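Local atomic coordinates of lipocalin (Argas monolakensis, PDB entry 3BRN), a protein that binds serotonin inside a lipocalin beta barrel, consistent with a role in capturing biogenic amines. Residues Y16-G21 / D106-P111; T56-G61 / Q89-T94; L71-T76 / I82-A87. All coordinates share one frame; numbering follows the deposited sequence.

Overall arrangement
All three interactions belong to one antiparallel lipocalin barrel and touch the same serotonin. Interaction 1 is the most central and is fully buried. It joins helix 15-20 to strand 105-109, and it is polar: a carboxylate and a backbone carbonyl hold the ligand amine, and a serine hydroxyl bonds weakly to the carboxylate. Interactions 2 and 3 lie farther from the centre, about 4 Å apart between their centres, and are only partly buried. Interaction 2 is small and apolar, and joins strand 55-64 to the helical turn before strand 93-97. Interaction 3 is a hairpin held by backbone hydrogen bonds, with valine and isoleucine turned to the pocket and threonines and a glutamate on the other face.

Interaction 1. Residues Y16-G21 / D106-P111; sequences YKSVNG and DVMRGP. With SRO (serotonin), chain C.
Asp106, on strand 105-109, faces Ser18 of helix 15-20 inside the lipocalin barrel, and the amine of serotonin lies between them. CB of Asp106 points from the strand toward the helix. With chi1 at -48°, CG lies beside the backbone N and opposite the carbonyl carbon, and this carries the carboxylate into the pocket. Asp106 CG is 3.4 Å from Ser18 OG. Beyond it the two oxygens divide the work. Asp106 OD1 takes a weak hydrogen bond from Ser18 OG at 2.9 Å. Its stronger bond is to Ser100 OG. Asp106 OD1 also accepts a hydrogen bond from a water at 2.7 Å; that water gives a second, weak bond to Ser18 O. Asp106 OD2 turns to the ligand and accepts a hydrogen bond from serotonin NZ at 2.8 Å.

The same serotonin NZ donates to the backbone O of Ser18, also at 2.8 Å. Helix and strand thus each supply an acceptor to the amine. Ser18 OG stands opposite its own backbone N, with chi1 at 172°, and this is what brings the hydroxyl to the carboxylate. Met108 lies two residues farther along the strand. Its chain bends, and Met108 CE comes 3.6 Å from Ser18 OG and 3.5 Å from CD1 of the serotonin indole. It gives the pocket an apolar surface beside the polar site. From the helix, Val19 places CG1 near the serotonin hydroxyl.

Serotonin would normally carry a protonated amine. An acidic side chain and a carbonyl from the last turn of a helix would both stabilise that positive charge, and the Ser18, Ser100 and water bonds to OD1 probably keep the carboxylate in place and partly balance its buried charge.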
loop_
_atom_site.group_PDB
_atom_site.type_symbol
_atom_site.label_atom_id
_atom_site.label_comp_id
_atom_site.label_asym_id
_atom_site.label_seq_id
_atom_site.Cartn_x
_atom_site.Cartn_y
_atom_site.Cartn_z
ATOM N N TYR A 16 -9.324 -6.593 4.589
ATOM C CA TYR A 16 -9.276 -6.060 5.945
ATOM C C TYR A 16 -7.970 -6.440 6.665
ATOM O O TYR A 16 -7.372 -5.607 7.331
ATOM C CB TYR A 16 -10.525 -6.434 6.767
ATOM C CG TYR A 16 -10.499 -7.812 7.345
ATOM C CD1 TYR A 16 -11.008 -8.890 6.633
ATOM C CD2 TYR A 16 -10.106 -8.025 8.662
ATOM C CE1 TYR A 16 -11.053 -10.145 7.186
ATOM C CE2 TYR A 16 -10.139 -9.283 9.219
ATOM C CZ TYR A 16 -10.612 -10.339 8.473
ATOM O OH TYR A 16 -10.609 -11.609 8.989
ATOM N N LYS A 17 -7.472 -7.656 6.439
ATOM C CA LYS A 17 -6.190 -8.065 7.010
ATOM C C LYS A 17 -5.005 -7.306 6.410
ATOM O O LYS A 17 -4.043 -6.997 7.106
ATOM C CB LYS A 17 -5.981 -9.575 6.868
ATOM C CG LYS A 17 -6.755 -10.404 7.875
ATOM C CD LYS A 17 -7.163 -11.728 7.287
ATOM C CE LYS A 17 -7.655 -12.677 8.357
ATOM N NZ LYS A 17 -6.536 -13.464 8.932
ATOM N N SER A 18 -5.045 -7.049 5.109
ATOM C CA SER A 18 -4.022 -6.234 4.484
ATOM C C SER A 18 -4.018 -4.803 5.063
ATOM O O SER A 18 -2.966 -4.244 5.381
ATOM C CB SER A 18 -4.236 -6.183 2.960
ATOM O OG SER A 18 -3.342 -5.246 2.383
ATOM N N VAL A 19 -5.189 -4.189 5.128
ATOM C CA VAL A 19 -5.311 -2.807 5.579
ATOM C C VAL A 19 -4.966 -2.657 7.072
ATOM O O VAL A 19 -4.371 -1.663 7.482
ATOM C CB VAL A 19 -6.730 -2.268 5.309
ATOM C CG1 VAL A 19 -6.941 -0.898 5.967
ATOM C CG2 VAL A 19 -7.018 -2.245 3.805
ATOM N N ASN A 20 -5.290 -3.630 7.896
ATOM C CA ASN A 20 -4.824 -3.617 9.264
ATOM C C ASN A 20 -3.365 -3.898 9.426
ATOM O O ASN A 20 -2.750 -3.381 10.292
ATOM C CB ASN A 20 -5.574 -4.639 10.079
ATOM C CG ASN A 20 -6.972 -4.270 10.323
ATOM O OD1 ASN A 20 -7.325 -3.135 10.407
ATOM N ND2 ASN A 20 -7.780 -5.259 10.478
ATOM N N GLY A 21 -2.831 -4.780 8.620
ATOM C CA GLY A 21 -1.412 -5.092 8.642
ATOM C C GLY A 21 -0.951 -5.586 10.000
ATOM O O GLY A 21 -1.716 -6.227 10.719
ATOM N N ASP A 106 2.578 -5.486 0.808
ATOM C CA ASP A 106 1.463 -5.871 -0.019
ATOM C C ASP A 106 1.833 -5.682 -1.468
ATOM O O ASP A 106 2.567 -4.782 -1.785
ATOM C CB ASP A 106 0.271 -4.968 0.198
ATOM C CG ASP A 106 -0.059 -4.753 1.622
ATOM O OD1 ASP A 106 -0.442 -5.686 2.301
ATOM O OD2 ASP A 106 -0.002 -3.617 2.032
ATOM N N VAL A 107 1.259 -6.467 -2.356
ATOM C CA VAL A 107 1.280 -6.132 -3.776
ATOM C C VAL A 107 -0.165 -5.921 -4.238
ATOM O O VAL A 107 -1.009 -6.776 -4.024
ATOM C CB VAL A 107 1.923 -7.263 -4.589
ATOM C CG1 VAL A 107 1.838 -6.941 -6.109
ATOM C CG2 VAL A 107 3.371 -7.464 -4.112
ATOM N N MET A 108 -0.423 -4.792 -4.895
ATOM C CA MET A 108 -1.769 -4.402 -5.259
ATOM C C MET A 108 -1.860 -4.216 -6.771
ATOM O O MET A 108 -0.869 -3.869 -7.433
ATOM C CB MET A 108 -2.100 -3.027 -4.641
ATOM C CG MET A 108 -1.907 -2.907 -3.136
ATOM S SD MET A 108 -2.853 -4.097 -2.193
ATOM C CE MET A 108 -2.842 -3.276 -0.591
ATOM N N ARG A 109 -3.095 -4.245 -7.261
ATOM C CA ARG A 109 -3.414 -3.581 -8.524
ATOM C C ARG A 109 -4.164 -2.298 -8.123
ATOM O O ARG A 109 -5.192 -2.376 -7.473
ATOM C CB ARG A 109 -4.315 -4.455 -9.400
ATOM C CG ARG A 109 -4.569 -3.851 -10.791
ATOM C CD ARG A 109 -5.474 -4.750 -11.651
ATOM N NE ARG A 109 -4.836 -6.038 -11.903
ATOM C CZ ARG A 109 -5.275 -7.211 -11.453
ATOM N NH1 ARG A 109 -6.451 -7.308 -10.838
ATOM N NH2 ARG A 109 -4.544 -8.299 -11.657
ATOM N N GLY A 110 -3.599 -1.134 -8.430
ATOM C CA GLY A 110 -4.218 0.159 -8.081
ATOM C C GLY A 110 -5.412 0.476 -8.965
ATOM O O GLY A 110 -5.700 -0.254 -9.913
ATOM N N PRO A 111 -6.162 1.536 -8.632
ATOM C CA PRO A 111 -7.426 1.767 -9.352
ATOM C C PRO A 111 -7.269 2.017 -10.859
ATOM O O PRO A 111 -8.088 1.533 -11.638
ATOM C CB PRO A 111 -8.030 2.991 -8.634
ATOM C CG PRO A 111 -7.362 3.044 -7.336
ATOM C CD PRO A 111 -5.991 2.466 -7.500
HETATM O OH SRO C . -6.069 2.171 3.743
HETATM C CZ3 SRO C . -5.485 1.835 2.545
HETATM C CH2 SRO C . -6.066 2.340 1.385
HETATM C CZ2 SRO C . -5.455 2.136 0.146
HETATM C CE2 SRO C . -4.306 1.359 0.130
HETATM N NE1 SRO C . -3.486 0.900 -0.850
HETATM C CD1 SRO C . -2.478 0.188 -0.293
HETATM C CG SRO C . -2.668 0.155 1.090
HETATM C CD2 SRO C . -3.831 0.878 1.338
HETATM C CE3 SRO C . -4.406 1.113 2.491
HETATM C CB SRO C . -1.797 -0.568 2.088
HETATM C CA SRO C . -2.573 -1.734 2.731
HETATM N NZ SRO C . -1.756 -2.301 3.809
HETATM O O HOH W 1 -0.026 -6.047 4.918
#

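Interaction 2. Residues T56-G61 / Q89-T94; sequences TSFTYG and QDLSGT. With SRO (serotonin), chain C.
Phe58 meets Leu91 edge-on, and one methyl, Leu91 CD2, does the touching. It lies in the plane of the Phe58 ring, with Leu91 CD2 3.9 Å from CE2 of Phe58. The two side chains cross obliquely. Phe58 is buried. The serotonin hydroxyl lies over one face of the ring, displaced toward the rim, with serotonin OH 3.5 Å from CD2 of Phe58. Serotonin CH2 is also near, 3.9 Å from Phe58 CZ. The phenylalanine therefore has the ligand on a face and the leucine at an edge. Its side chain packs further on Val43, Val75 and Val84.

Strand 55-64 is one of the staves of the lipocalin barrel. It is paired with strand 42-44 on one edge and strand 67-78 on the other. Leu91 belongs to a short, weakly bonded helical turn at about 89-91, just before strand 93-97, and strands 67-78 and 81-85 lie between strands 55-64 and 93-97 in sheet order.

Side chains alternate along strand 55-64, and Tyr60 points to the same side as Phe58. Leu91 CD2 also reaches Tyr60, 4.1 Å from Tyr60 CB, with the two side chains running past each other in opposite directions. Val43 packs against all three residues, and Tyr60 touches Ala87 as well. On the Leu91 side, the backbone N is tied to the neighbouring carboxylate: Leu91 N donates to Asp90 OD1 at 2.7 Å, reaching its anti side from 27° out of the carboxylate plane.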
loop_
_atom_site.group_PDB
_atom_site.type_symbol
_atom_site.label_atom_id
_atom_site.label_comp_id
_atom_site.label_asym_id
_atom_site.label_seq_id
_atom_site.Cartn_x
_atom_site.Cartn_y
_atom_site.Cartn_z
ATOM N N THR A 56 -14.201 2.773 7.167
ATOM C CA THR A 56 -13.525 3.494 8.239
ATOM C C THR A 56 -12.701 4.619 7.641
ATOM O O THR A 56 -12.507 4.666 6.429
ATOM C CB THR A 56 -12.597 2.560 9.049
ATOM O OG1 THR A 56 -12.346 3.120 10.345
ATOM C CG2 THR A 56 -11.271 2.360 8.320
ATOM N N SER A 57 -12.328 5.587 8.472
ATOM C CA SER A 57 -11.449 6.669 8.039
ATOM C C SER A 57 -10.016 6.191 8.106
ATOM O O SER A 57 -9.671 5.370 8.956
ATOM C CB SER A 57 -11.588 7.885 8.974
ATOM O OG SER A 57 -12.899 8.409 8.970
ATOM N N PHE A 58 -9.159 6.753 7.254
ATOM C CA PHE A 58 -7.735 6.493 7.356
ATOM C C PHE A 58 -6.985 7.714 6.877
ATOM O O PHE A 58 -7.541 8.553 6.169
ATOM C CB PHE A 58 -7.322 5.257 6.544
ATOM C CG PHE A 58 -7.349 5.469 5.058
ATOM C CD1 PHE A 58 -8.549 5.481 4.372
ATOM C CD2 PHE A 58 -6.173 5.654 4.347
ATOM C CE1 PHE A 58 -8.586 5.738 3.030
ATOM C CE2 PHE A 58 -6.197 5.893 2.998
ATOM C CZ PHE A 58 -7.407 5.906 2.323
ATOM N N THR A 59 -5.777 7.880 7.394
ATOM C CA THR A 59 -4.920 8.997 7.014
ATOM C C THR A 59 -3.977 8.565 5.895
ATOM O O THR A 59 -3.526 7.418 5.859
ATOM C CB THR A 59 -4.098 9.487 8.212
ATOM O OG1 THR A 59 -4.982 9.827 9.293
ATOM C CG2 THR A 59 -3.242 10.710 7.840
ATOM N N TYR A 60 -3.735 9.476 4.963
ATOM C CA TYR A 60 -2.799 9.250 3.875
ATOM C C TYR A 60 -2.094 10.557 3.568
ATOM O O TYR A 60 -2.484 11.628 4.066
ATOM C CB TYR A 60 -3.519 8.731 2.636
ATOM C CG TYR A 60 -4.340 9.768 1.918
ATOM C CD1 TYR A 60 -5.646 10.029 2.304
ATOM C CD2 TYR A 60 -3.827 10.456 0.814
ATOM C CE1 TYR A 60 -6.404 10.985 1.657
ATOM C CE2 TYR A 60 -4.590 11.402 0.147
ATOM C CZ TYR A 60 -5.881 11.665 0.581
ATOM O OH TYR A 60 -6.675 12.580 -0.085
ATOM N N GLY A 61 -0.961 10.463 2.896
ATOM C CA GLY A 61 -0.177 11.656 2.666
ATOM C C GLY A 61 1.005 11.451 1.764
ATOM O O GLY A 61 1.081 10.488 1.003
ATOM N N GLN A 89 -7.750 12.327 -6.761
ATOM C CA GLN A 89 -7.578 11.808 -8.112
ATOM C C GLN A 89 -6.434 10.802 -8.174
ATOM O O GLN A 89 -5.956 10.456 -9.254
ATOM C CB GLN A 89 -7.328 12.950 -9.098
ATOM C CG GLN A 89 -8.580 13.446 -9.804
ATOM C CD GLN A 89 -9.329 12.335 -10.512
ATOM O OE1 GLN A 89 -8.727 11.491 -11.177
ATOM N NE2 GLN A 89 -10.650 12.329 -10.374
ATOM N N ASP A 90 -5.999 10.336 -7.008
ATOM C CA ASP A 90 -4.951 9.325 -6.929
ATOM C C ASP A 90 -5.473 8.037 -6.301
ATOM O O ASP A 90 -5.643 7.027 -6.983
ATOM C CB ASP A 90 -3.756 9.852 -6.132
ATOM C CG ASP A 90 -4.164 10.831 -5.050
ATOM O OD1 ASP A 90 -5.317 10.749 -4.576
ATOM O OD2 ASP A 90 -3.332 11.684 -4.674
ATOM N N LEU A 91 -5.725 8.082 -4.997
ATOM C CA LEU A 91 -5.994 6.878 -4.230
ATOM C C LEU A 91 -7.442 6.395 -4.317
ATOM O O LEU A 91 -7.735 5.237 -4.003
ATOM C CB LEU A 91 -5.573 7.107 -2.778
ATOM C CG LEU A 91 -5.145 5.933 -1.906
ATOM C CD1 LEU A 91 -4.069 5.095 -2.599
ATOM C CD2 LEU A 91 -4.645 6.487 -0.576
ATOM N N SER A 92 -8.340 7.249 -4.806
ATOM C CA SER A 92 -9.763 6.901 -4.839
ATOM C C SER A 92 -10.080 5.835 -5.874
ATOM O O SER A 92 -9.450 5.761 -6.928
ATOM C CB SER A 92 -10.641 8.144 -5.046
ATOM O OG SER A 92 -10.518 9.027 -3.940
ATOM N N GLY A 93 -11.021 4.957 -5.539
ATOM C CA GLY A 93 -11.380 3.871 -6.425
ATOM C C GLY A 93 -10.970 2.527 -5.843
ATOM O O GLY A 93 -10.545 2.441 -4.686
ATOM N N THR A 94 -10.965 1.505 -6.685
ATOM C CA THR A 94 -10.795 0.140 -6.203
ATOM C C THR A 94 -9.352 -0.366 -6.311
ATOM O O THR A 94 -8.792 -0.479 -7.398
ATOM C CB THR A 94 -11.747 -0.821 -6.933
ATOM O OG1 THR A 94 -13.076 -0.288 -6.885
ATOM C CG2 THR A 94 -11.735 -2.201 -6.276
HETATM O OH SRO C . -6.069 2.171 3.743
HETATM C CZ3 SRO C . -5.485 1.835 2.545
HETATM C CH2 SRO C . -6.066 2.340 1.385
HETATM C CZ2 SRO C . -5.455 2.136 0.146
HETATM C CE2 SRO C . -4.306 1.359 0.130
HETATM N NE1 SRO C . -3.486 0.900 -0.850
HETATM C CD1 SRO C . -2.478 0.188 -0.293
HETATM C CG SRO C . -2.668 0.155 1.090
HETATM C CD2 SRO C . -3.831 0.878 1.338
HETATM C CE3 SRO C . -4.406 1.113 2.491
HETATM C CB SRO C . -1.797 -0.568 2.088
HETATM C CA SRO C . -2.573 -1.734 2.731
HETATM N NZ SRO C . -1.756 -2.301 3.809
#

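Interaction 3. Residues L71-T76 / I82-A87; sequences LTATVT and IEVTGA. With SRO (serotonin), chain C.
Val75 and Ile82 pack side chain to side chain in the beta hairpin of strands 67-78 and 81-85, part of the wall of the lipocalin barrel. Their CG2 methyls are 3.2 Å apart, Val75 CG2 to Ile82 CG2, which is tighter than usual for carbons. Each side chain lies at a slant to the other. CG2 is opposite the backbone N in both residues, and this turns the two methyls against each other. Ile82 CG2 also meets the ligand, 3.7 Å from serotonin CH2.

Val84 is the non-hydrogen-bonded partner of Val75 and shares its face of the sheet. It presents CG2 to the indole, with Val84 CG2 3.8 Å from serotonin CH2. This face lines the pocket.

The other face carries Thr74 with Thr85 and Thr76 with Glu83, both hydrogen-bonded pairs. The threonines are set at an angle to each other. Thr85 OG1 lies 3.4 Å from Thr74 CB. Glu83 bends away at chi2, toward Thr94; the approach of Glu83 OE1 to Thr94 OG1 is too short to be trusted in detail. Thr76 OG1 is bonded to Ser55 OG.

Each of these pairs has two backbone bonds, one in each direction. Thr74 N reaches Thr85 O at 3.0 Å, and Thr76 N reaches Glu83 O at 2.9 Å. Thr74 O also receives a CA-H contact from Val84. Past the last bridge Gly86 has positive phi and the chain turns, bringing Ala87 CB to 3.6 Å from Ala73 CB.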
loop_
_atom_site.group_PDB
_atom_site.type_symbol
_atom_site.label_atom_id
_atom_site.label_comp_id
_atom_site.label_asym_id
_atom_site.label_seq_id
_atom_site.Cartn_x
_atom_site.Cartn_y
_atom_site.Cartn_z
ATOM N N LEU A 71 -3.864 13.714 5.157
ATOM C CA LEU A 71 -5.201 13.936 4.633
ATOM C C LEU A 71 -6.012 12.701 5.027
ATOM O O LEU A 71 -5.442 11.729 5.521
ATOM C CB LEU A 71 -5.153 14.076 3.108
ATOM C CG LEU A 71 -4.236 15.198 2.603
ATOM C CD1 LEU A 71 -4.191 15.236 1.090
ATOM C CD2 LEU A 71 -4.712 16.528 3.143
ATOM N N THR A 72 -7.334 12.805 4.999
ATOM C CA THR A 72 -8.162 11.669 5.382
ATOM C C THR A 72 -9.139 11.312 4.289
ATOM O O THR A 72 -9.557 12.165 3.501
ATOM C CB THR A 72 -8.947 11.887 6.714
ATOM O OG1 THR A 72 -9.987 12.849 6.508
ATOM C CG2 THR A 72 -8.030 12.350 7.835
ATOM N N ALA A 73 -9.440 10.018 4.207
ATOM C CA ALA A 73 -10.429 9.510 3.285
ATOM C C ALA A 73 -11.081 8.280 3.918
ATOM O O ALA A 73 -10.794 7.933 5.068
ATOM C CB ALA A 73 -9.783 9.152 1.961
ATOM N N THR A 74 -12.023 7.695 3.201
ATOM C CA THR A 74 -12.716 6.514 3.677
ATOM C C THR A 74 -12.224 5.303 2.900
ATOM O O THR A 74 -11.907 5.406 1.718
ATOM C CB THR A 74 -14.219 6.665 3.473
ATOM O OG1 THR A 74 -14.664 7.811 4.201
ATOM C CG2 THR A 74 -14.996 5.397 3.958
ATOM N N VAL A 75 -12.102 4.177 3.595
ATOM C CA VAL A 75 -11.749 2.906 2.977
ATOM C C VAL A 75 -12.754 1.843 3.445
ATOM O O VAL A 75 -13.093 1.782 4.628
ATOM C CB VAL A 75 -10.320 2.488 3.381
ATOM C CG1 VAL A 75 -10.270 2.157 4.878
ATOM C CG2 VAL A 75 -9.825 1.311 2.511
ATOM N N THR A 76 -13.299 1.088 2.496
ATOM C CA THR A 76 -14.222 -0.009 2.776
ATOM C C THR A 76 -13.625 -1.287 2.209
ATOM O O THR A 76 -13.091 -1.288 1.099
ATOM C CB THR A 76 -15.587 0.219 2.086
ATOM O OG1 THR A 76 -16.006 1.573 2.307
ATOM C CG2 THR A 76 -16.649 -0.736 2.655
ATOM N N ILE A 82 -10.002 -3.212 -1.696
ATOM C CA ILE A 82 -9.873 -2.011 -0.869
ATOM C C ILE A 82 -10.463 -0.858 -1.671
ATOM O O ILE A 82 -9.958 -0.514 -2.743
ATOM C CB ILE A 82 -8.391 -1.684 -0.548
ATOM C CG1 ILE A 82 -7.765 -2.800 0.299
ATOM C CG2 ILE A 82 -8.264 -0.327 0.191
ATOM C CD1 ILE A 82 -6.246 -2.688 0.424
ATOM N N GLU A 83 -11.630 -0.392 -1.240
ATOM C CA GLU A 83 -12.351 0.650 -1.966
ATOM C C GLU A 83 -12.205 1.984 -1.263
ATOM O O GLU A 83 -12.598 2.128 -0.108
ATOM C CB GLU A 83 -13.832 0.288 -2.088
ATOM C CG GLU A 83 -14.652 1.350 -2.809
ATOM C CD GLU A 83 -14.285 1.476 -4.279
ATOM O OE1 GLU A 83 -14.001 0.439 -4.909
ATOM O OE2 GLU A 83 -14.316 2.607 -4.809
ATOM N N VAL A 84 -11.593 2.946 -1.948
ATOM C CA VAL A 84 -11.286 4.224 -1.345
ATOM C C VAL A 84 -12.185 5.317 -1.930
ATOM O O VAL A 84 -12.499 5.294 -3.128
ATOM C CB VAL A 84 -9.795 4.614 -1.525
ATOM C CG1 VAL A 84 -9.584 6.076 -1.173
ATOM C CG2 VAL A 84 -8.911 3.736 -0.664
ATOM N N THR A 85 -12.767 6.112 -1.033
ATOM C CA THR A 85 -13.640 7.226 -1.415
ATOM C C THR A 85 -13.191 8.504 -0.712
ATOM O O THR A 85 -12.895 8.496 0.485
ATOM C CB THR A 85 -15.131 6.932 -1.056
ATOM O OG1 THR A 85 -15.202 6.272 0.209
ATOM C CG2 THR A 85 -15.749 6.039 -2.068
ATOM N N GLY A 86 -13.062 9.589 -1.466
ATOM C CA GLY A 86 -12.715 10.877 -0.865
ATOM C C GLY A 86 -11.232 11.168 -0.726
ATOM O O GLY A 86 -10.829 12.022 0.075
ATOM N N ALA A 87 -10.426 10.543 -1.579
ATOM C CA ALA A 87 -8.983 10.735 -1.546
ATOM C C ALA A 87 -8.488 11.431 -2.816
ATOM O O ALA A 87 -7.286 11.473 -3.087
ATOM C CB ALA A 87 -8.273 9.393 -1.343
HETATM O OH SRO C . -6.069 2.171 3.743
HETATM C CZ3 SRO C . -5.485 1.835 2.545
HETATM C CH2 SRO C . -6.066 2.340 1.385
HETATM C CZ2 SRO C . -5.455 2.136 0.146
HETATM C CE2 SRO C . -4.306 1.359 0.130
HETATM N NE1 SRO C . -3.486 0.900 -0.850
HETATM C CD1 SRO C . -2.478 0.188 -0.293
HETATM C CG SRO C . -2.668 0.155 1.090
HETATM C CD2 SRO C . -3.831 0.878 1.338
HETATM C CE3 SRO C . -4.406 1.113 2.491
HETATM C CB SRO C . -1.797 -0.568 2.088
HETATM C CA SRO C . -2.573 -1.734 2.731
HETATM N NZ SRO C . -1.756 -2.301 3.809
#